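Local structure of endo-xylogalacturonan hydrolase A (Aspergillus tubingensis, 4C2L) at residues A[99-105]-A[141-147]; A[161-165]-A[194-199]. The protein hydrolyses xylogalacturonan, the xylose-substituted galacturonan of the hairy regions of pectin, and needs xylose on the backbone for activity. All coordinates share one frame; numbering follows the deposited sequence.

Contact 1. Residues A[99-105]-A[141-147]; sequences VDGLKLR and GSNLEIS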
ATOM      1  N   VAL A  99      -0.215 -10.969  17.125  1.00 14.70           N
ATOM      2  CA  VAL A  99       0.696 -12.089  17.054  1.00 14.85           C
ATOM      3  C   VAL A  99       2.081 -11.543  17.336  1.00 15.70           C
ATOM      4  O   VAL A  99       2.464 -10.520  16.773  1.00 14.52           O
ATOM      5  CB  VAL A  99       0.631 -12.760  15.665  1.00 14.89           C
ATOM      6  CG1 VAL A  99       1.797 -13.723  15.459  1.00 14.83           C
ATOM      7  CG2 VAL A  99      -0.712 -13.464  15.514  1.00 15.17           C
ATOM      8  N   ASP A 100       2.795 -12.202  18.251  1.00 16.61           N
ATOM      9  CA  ASP A 100       4.174 -11.844  18.561  1.00 18.61           C
ATOM     10  C   ASP A 100       5.101 -12.927  18.042  1.00 18.50           C
ATOM     11  O   ASP A 100       5.110 -14.043  18.557  1.00 19.01           O
ATOM     12  CB  ASP A 100       4.346 -11.672  20.074  1.00 21.05           C
ATOM     13  CG  ASP A 100       3.462 -10.578  20.631  1.00 24.17           C
ATOM     14  OD1 ASP A 100       3.536  -9.445  20.116  1.00 25.57           O
ATOM     15  OD2 ASP A 100       2.691 -10.841  21.585  1.00 26.76           O
ATOM     16  N   GLY A 101       5.869 -12.602  17.007  1.00 17.52           N
ATOM     17  CA  GLY A 101       6.840 -13.535  16.459  1.00 17.81           C
ATOM     18  C   GLY A 101       6.206 -14.402  15.401  1.00 17.70           C
ATOM     19  O   GLY A 101       5.646 -15.448  15.698  1.00 18.42           O
ATOM     20  N   LEU A 102       6.255 -13.947  14.163  1.00 17.16           N
ATOM     21  CA  LEU A 102       5.743 -14.733  13.070  1.00 17.44           C
ATOM     22  C   LEU A 102       6.700 -14.607  11.906  1.00 17.11           C
ATOM     23  O   LEU A 102       7.220 -13.525  11.636  1.00 16.75           O
ATOM     24  CB  LEU A 102       4.349 -14.245  12.654  1.00 18.45           C
ATOM     25  CG  LEU A 102       3.946 -14.621  11.222  1.00 20.40           C
ATOM     26  CD1 LEU A 102       3.405 -16.039  11.182  1.00 22.84           C
ATOM     27  CD2 LEU A 102       2.965 -13.647  10.595  1.00 23.18           C
ATOM     28  N   LYS A 103       6.931 -15.721  11.231  1.00 16.52           N
ATOM     29  CA  LYS A 103       7.551 -15.690   9.911  1.00 17.43           C
ATOM     30  C   LYS A 103       6.564 -16.339   8.955  1.00 16.63           C
ATOM     31  O   LYS A 103       6.173 -17.493   9.145  1.00 17.04           O
ATOM     32  CB  LYS A 103       8.880 -16.447   9.899  1.00 19.97           C
ATOM     33  CG  LYS A 103       9.843 -16.020  10.999  1.00 23.35           C
ATOM     34  CD  LYS A 103      11.111 -16.869  10.963  1.00 27.55           C
ATOM     35  CE  LYS A 103      11.923 -16.726  12.246  1.00 31.42           C
ATOM     36  NZ  LYS A 103      11.349 -17.577  13.327  1.00 36.11           N
ATOM     37  N   LEU A 104       6.135 -15.588   7.955  1.00 14.34           N
ATOM     38  CA  LEU A 104       5.271 -16.120   6.917  1.00 14.47           C
ATOM     39  C   LEU A 104       6.085 -15.997   5.660  1.00 14.71           C
ATOM     40  O   LEU A 104       6.281 -14.890   5.135  1.00 14.44           O
ATOM     41  CB  LEU A 104       3.966 -15.314   6.809  1.00 14.51           C
ATOM     42  CG  LEU A 104       2.971 -15.687   5.696  1.00 15.25           C
ATOM     43  CD1 LEU A 104       2.396 -17.080   5.899  1.00 14.94           C
ATOM     44  CD2 LEU A 104       1.824 -14.684   5.629  1.00 15.24           C
ATOM     45  N   ARG A 105       6.596 -17.119   5.186  1.00 13.80           N
ATOM     46  CA  ARG A 105       7.648 -17.012   4.172  1.00 13.90           C
ATOM     47  C   ARG A 105       7.695 -18.171   3.222  1.00 14.24           C
ATOM     48  O   ARG A 105       7.280 -19.269   3.562  1.00 14.09           O
ATOM     49  CB  ARG A 105       8.991 -16.844   4.868  1.00 14.19           C
ATOM     50  CG  ARG A 105       9.347 -17.960   5.840  1.00 14.96           C
ATOM     51  CD  ARG A 105      10.685 -17.623   6.489  1.00 16.33           C
ATOM     52  NE  ARG A 105      11.127 -18.677   7.381  1.00 16.69           N
ATOM     53  CZ  ARG A 105      12.383 -18.806   7.797  1.00 17.33           C
ATOM     54  NH1 ARG A 105      13.313 -17.952   7.367  1.00 17.22           N
ATOM     55  NH2 ARG A 105      12.701 -19.787   8.621  1.00 18.98           N
ATOM     56  N   GLY A 141       0.436  -6.720  17.676  1.00 14.87           N
ATOM     57  CA  GLY A 141       1.516  -7.679  17.718  1.00 14.49           C
ATOM     58  C   GLY A 141       2.869  -7.073  17.384  1.00 14.82           C
ATOM     59  O   GLY A 141       3.029  -5.848  17.344  1.00 14.50           O
ATOM     60  N   SER A 142       3.834  -7.944  17.140  1.00 15.15           N
ATOM     61  CA  SER A 142       5.225  -7.535  16.995  1.00 15.64           C
ATOM     62  C   SER A 142       6.068  -8.606  16.328  1.00 16.46           C
ATOM     63  O   SER A 142       5.717  -9.793  16.362  1.00 16.10           O
ATOM     64  CB  SER A 142       5.813  -7.195  18.369  1.00 17.00           C
ATOM     65  OG  SER A 142       5.827  -8.333  19.229  1.00 18.63           O
ATOM     66  N   ASN A 143       7.196  -8.180  15.750  1.00 15.84           N
ATOM     67  CA  ASN A 143       8.200  -9.084  15.208  1.00 16.59           C
ATOM     68  C   ASN A 143       7.598 -10.029  14.171  1.00 16.46           C
ATOM     69  O   ASN A 143       7.561 -11.243  14.360  1.00 15.64           O
ATOM     70  CB  ASN A 143       8.887  -9.866  16.348  1.00 19.08           C
ATOM     71  CG  ASN A 143       9.492  -8.951  17.409  1.00 21.84           C
ATOM     72  OD1 ASN A 143       9.384  -9.209  18.616  1.00 25.28           O
ATOM     73  ND2 ASN A 143      10.118  -7.877  16.969  1.00 21.64           N
ATOM     74  N   LEU A 144       7.086  -9.445  13.094  1.00 15.44           N
ATOM     75  CA  LEU A 144       6.451 -10.195  12.028  1.00 15.57           C
ATOM     76  C   LEU A 144       7.291 -10.047  10.779  1.00 15.76           C
ATOM     77  O   LEU A 144       7.698  -8.940  10.431  1.00 15.36           O
ATOM     78  CB  LEU A 144       5.044  -9.660  11.766  1.00 16.15           C
ATOM     79  CG  LEU A 144       4.187  -9.482  13.035  1.00 16.95           C
ATOM     80  CD1 LEU A 144       2.953  -8.647  12.767  1.00 19.71           C
ATOM     81  CD2 LEU A 144       3.803 -10.828  13.619  1.00 18.88           C
ATOM     82  N   GLU A 145       7.533 -11.165  10.106  1.00 15.25           N
ATOM     83  CA  GLU A 145       8.371 -11.170   8.917  1.00 17.01           C
ATOM     84  C   GLU A 145       7.598 -11.889   7.811  1.00 16.23           C
ATOM     85  O   GLU A 145       7.117 -13.010   8.011  1.00 16.12           O
ATOM     86  CB  GLU A 145       9.699 -11.874   9.251  1.00 20.08           C
ATOM     87  CG  GLU A 145      10.744 -11.840   8.151  1.00 25.38           C
ATOM     88  CD  GLU A 145      10.724 -13.056   7.227  1.00 29.52           C
ATOM     89  OE1 GLU A 145       9.977 -14.042   7.469  1.00 32.44           O
ATOM     90  OE2 GLU A 145      11.492 -13.029   6.244  1.00 33.32           O
ATOM     91  N   ILE A 146       7.442 -11.215   6.672  1.00 14.56           N
ATOM     92  CA  ILE A 146       6.709 -11.729   5.527  1.00 14.22           C
ATOM     93  C   ILE A 146       7.652 -11.660   4.332  1.00 14.23           C
ATOM     94  O   ILE A 146       8.067 -10.576   3.928  1.00 12.95           O
ATOM     95  CB  ILE A 146       5.433 -10.903   5.231  1.00 14.87           C
ATOM     96  CG1 ILE A 146       4.559 -10.774   6.492  1.00 15.95           C
ATOM     97  CG2 ILE A 146       4.618 -11.535   4.101  1.00 14.70           C
ATOM     98  CD1 ILE A 146       4.961  -9.610   7.376  1.00 17.30           C
ATOM     99  N   SER A 147       7.978 -12.806   3.737  1.00 14.17           N
ATOM    100  CA  SER A 147       9.049 -12.799   2.741  1.00 14.25           C
ATOM    101  C   SER A 147       9.019 -13.926   1.727  1.00 14.00           C
ATOM    102  O   SER A 147       8.516 -15.014   1.994  1.00 13.39           O
ATOM    103  CB  SER A 147      10.403 -12.817   3.450  1.00 15.55           C
ATOM    104  OG  SER A 147      10.624 -14.061   4.105  1.00 16.95           O
TER
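The Glu145 side chain slants across those of Lys103 and Arg105 on one face of a parallel strand pair, 102-105 with 142-147. Glu145 CB sits 3.8 Å from Leu102 O. CG is set anti to the backbone N (chi1 -174°), and the chain bends at the next bond, which carries the carboxylate across towards the other strand. Glu145 OE1 then rests against carbon: Lys103 CB is 3.6 Å away, and Arg105 CD lies only slightly farther off. Glu145 OE2 takes the hydroxyl of its own strand, Ser147 OG, in a short hydrogen bond of 2.5 Å on the syn side, well out of the carboxylate plane. The guanidinium of Arg105 stands almost perpendicular to that carboxylate and makes its salt bridge with Asp71 instead. Lys103 CD covers one guanidinium face.

At the start of the pair, Ser142 OG donates to Asp100 OD1 (2.7 Å), reaching it on the anti side but 30° out of the carboxylate plane. The backbones are joined by six hydrogen bonds, among them Leu104 N to Glu145 O (2.8 Å), which is nearly straight. On the other face, Leu144 CD2 touches both Val99 CG1 and Leu102 CB, with the latter at 3.6 Å. Leu104 and Ile146 continue this apolar row.

These are adjacent coils of the right-handed parallel beta-helix of family 28. Strand 70-74 flanks 102-105, and strand 168-176 flanks 142-152. The apolar row faces the helix interior, where Leu136 and Ile138 of strand 134-139 meet it.

Contact 2. Residues A[161-165]-A[194-199]; sequences VKGGA and GESTYV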
ATOM      1  N   VAL A 161      -1.161  -2.932   7.715  1.00 11.21           N
ATOM      2  CA  VAL A 161      -0.572  -3.035   9.045  1.00 11.59           C
ATOM      3  C   VAL A 161      -1.188  -1.912   9.855  1.00 12.52           C
ATOM      4  O   VAL A 161      -1.156  -0.743   9.446  1.00 12.24           O
ATOM      5  CB  VAL A 161       0.968  -2.868   9.014  1.00 11.64           C
ATOM      6  CG1 VAL A 161       1.546  -2.957  10.426  1.00 12.70           C
ATOM      7  CG2 VAL A 161       1.610  -3.927   8.120  1.00 11.73           C
ATOM      8  N   LYS A 162      -1.790  -2.274  10.981  1.00 12.81           N
ATOM      9  CA  LYS A 162      -2.358  -1.278  11.873  1.00 14.18           C
ATOM     10  C   LYS A 162      -2.390  -1.802  13.305  1.00 13.59           C
ATOM     11  O   LYS A 162      -1.669  -2.745  13.634  1.00 12.62           O
ATOM     12  CB  LYS A 162      -3.739  -0.848  11.401  1.00 17.42           C
ATOM     13  CG  LYS A 162      -4.792  -1.921  11.509  1.00 20.07           C
ATOM     14  CD  LYS A 162      -6.138  -1.334  11.091  1.00 24.22           C
ATOM     15  CE  LYS A 162      -6.178  -1.147   9.588  1.00 25.90           C
ATOM     16  NZ  LYS A 162      -7.382  -0.352   9.225  1.00 31.10           N
ATOM     17  N   GLY A 163      -3.183  -1.157  14.152  1.00 14.31           N
ATOM     18  CA  GLY A 163      -3.351  -1.589  15.542  1.00 14.72           C
ATOM     19  C   GLY A 163      -2.119  -1.505  16.429  1.00 15.87           C
ATOM     20  O   GLY A 163      -2.054  -2.186  17.463  1.00 16.19           O
ATOM     21  N   GLY A 164      -1.140  -0.690  16.037  1.00 15.32           N
ATOM     22  CA  GLY A 164       0.096  -0.533  16.816  1.00 15.59           C
ATOM     23  C   GLY A 164       1.094  -1.664  16.657  1.00 15.27           C
ATOM     24  O   GLY A 164       1.984  -1.835  17.505  1.00 16.43           O
ATOM     25  N   ALA A 165       0.981  -2.433  15.566  1.00 15.16           N
ATOM     26  CA  ALA A 165       1.980  -3.458  15.236  1.00 15.21           C
ATOM     27  C   ALA A 165       3.361  -2.831  15.272  1.00 15.61           C
ATOM     28  O   ALA A 165       3.514  -1.651  14.911  1.00 16.13           O
ATOM     29  CB  ALA A 165       1.712  -4.045  13.850  1.00 14.82           C
ATOM     30  N   GLY A 194      -0.745   1.753   8.506  1.00 12.29           N
ATOM     31  CA  GLY A 194      -1.389   2.642   9.458  1.00 13.05           C
ATOM     32  C   GLY A 194      -0.660   2.625  10.789  1.00 13.17           C
ATOM     33  O   GLY A 194       0.579   2.645  10.832  1.00 13.21           O
ATOM     34  N   GLU A 195      -1.436   2.578  11.875  1.00 13.87           N
ATOM     35  CA  GLU A 195      -0.898   2.686  13.222  1.00 15.17           C
ATOM     36  C   GLU A 195       0.112   1.584  13.483  1.00 14.92           C
ATOM     37  O   GLU A 195      -0.252   0.404  13.640  1.00 14.91           O
ATOM     38  CB  GLU A 195      -2.035   2.613  14.248  1.00 16.63           C
ATOM     39  CG  GLU A 195      -1.582   2.958  15.659  1.00 19.12           C
ATOM     40  CD  GLU A 195      -2.576   2.526  16.724  1.00 22.82           C
ATOM     41  OE1 GLU A 195      -3.659   1.998  16.395  1.00 23.75           O
ATOM     42  OE2 GLU A 195      -2.259   2.712  17.916  1.00 26.16           O
ATOM     43  N   SER A 196       1.390   1.965  13.506  1.00 14.18           N
ATOM     44  CA  SER A 196       2.471   1.010  13.626  1.00 14.64           C
ATOM     45  C   SER A 196       3.766   1.762  13.808  1.00 15.03           C
ATOM     46  O   SER A 196       3.823   2.972  13.567  1.00 15.69           O
ATOM     47  CB  SER A 196       2.577   0.134  12.358  1.00 14.35           C
ATOM     48  OG  SER A 196       2.782   0.940  11.207  1.00 15.07           O
ATOM     49  N   THR A 197       4.799   1.044  14.219  1.00 14.91           N
ATOM     50  CA  THR A 197       6.157   1.582  14.259  1.00 16.15           C
ATOM     51  C   THR A 197       7.137   0.543  13.742  1.00 16.47           C
ATOM     52  O   THR A 197       6.947  -0.652  13.968  1.00 15.81           O
ATOM     53  CB  THR A 197       6.570   1.990  15.692  1.00 17.57           C
ATOM     54  OG1 THR A 197       6.444   0.856  16.556  1.00 18.13           O
ATOM     55  CG2 THR A 197       5.691   3.122  16.206  1.00 17.66           C
ATOM     56  N   TYR A 198       8.183   1.011  13.068  1.00 15.63           N
ATOM     57  CA  TYR A 198       9.283   0.178  12.588  1.00 16.29           C
ATOM     58  C   TYR A 198       8.786  -0.880  11.608  1.00 15.83           C
ATOM     59  O   TYR A 198       8.986  -2.091  11.790  1.00 16.26           O
ATOM     60  CB  TYR A 198      10.087  -0.427  13.750  1.00 18.30           C
ATOM     61  CG  TYR A 198      10.439   0.609  14.798  1.00 20.79           C
ATOM     62  CD1 TYR A 198      11.359   1.628  14.524  1.00 23.26           C
ATOM     63  CD2 TYR A 198       9.845   0.575  16.054  1.00 23.27           C
ATOM     64  CE1 TYR A 198      11.664   2.589  15.483  1.00 24.80           C
ATOM     65  CE2 TYR A 198      10.153   1.520  17.024  1.00 26.43           C
ATOM     66  CZ  TYR A 198      11.054   2.523  16.731  1.00 26.23           C
ATOM     67  OH  TYR A 198      11.335   3.466  17.709  1.00 31.95           O
ATOM     68  N   VAL A 199       8.117  -0.399  10.571  1.00 14.81           N
ATOM     69  CA  VAL A 199       7.728  -1.233   9.443  1.00 14.29           C
ATOM     70  C   VAL A 199       8.760  -1.019   8.339  1.00 14.19           C
ATOM     71  O   VAL A 199       9.127   0.123   8.031  1.00 13.85           O
ATOM     72  CB  VAL A 199       6.312  -0.870   8.937  1.00 14.04           C
ATOM     73  CG1 VAL A 199       5.977  -1.623   7.655  1.00 14.43           C
ATOM     74  CG2 VAL A 199       5.267  -1.178  10.011  1.00 14.58           C
TER
HETATM   75  O   HOH W   1      -5.187   0.934  14.061  1.00 18.62           O
HETATM   76  O   HOH W   2       3.826   0.435  17.466  1.00 21.85           O
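Residues 161-165 leave a strand through a type I' turn from Lys162 to Ala165, and the chain at 194-199 runs beside them, held by three backbone hydrogen bonds. Gly194 N gives to Val161 O at 2.7 Å, and Thr197 N gives to Ala165 O. Between them Gly164 N reaches Glu195 O at 2.8 Å, but from above the carbonyl plane, 54° out of it. Gly163 and Gly164 both have positive phi, as this turn requires.

Glu195 lies over the two glycines. Its CG is anti to the backbone N (chi1 -170°) and the chain stays extended, with Glu195 CD 3.6 Å from Gly164 N. A water joins Glu195 OE1 to Gly163 N, at 3.0 Å from OE1. A second water links Gly164 O to Thr197 OG1, which also bonds Thr166 OG1. Ser196 OG donates to Gly194 O (2.8 Å) from above the carbonyl plane, while Ser196 CB meets Val161 CG1 at 3.8 Å. Val161 CG1 also touches Val199 CG2 at 4.1 Å, where the two side chains pass each other running opposite ways.

The contact forms a corner shared by two successive coils of the beta-helix. Strands 159-162 and 191-196 are neighbours in one parallel sheet, with 134-139 on the far side of 159-162. Val161 packs on Phe170, and Val199 on Val168, both of strand 168-176.

How the contacts relate
Contact 1 closes before contact 2 opens along the chain, and their centres lie 13 Å apart on the same side of the molecule's centre. Strand 142-152, which begins in contact 1, is followed directly by strand 159-162, which ends in contact 2. The two contacts also touch, with Gly141 O 4.1 Å from Ala165 CB. Contact 1 joins two coils along one parallel face, where strand 168-176 comes next after 142-152. Contact 2 joins the second of these coils to the next, at a corner between that face and the sheet of 134-139, 159-162 and 191-196. Each thus ties one coil to its neighbour. Both lie away from the probable catalytic residues.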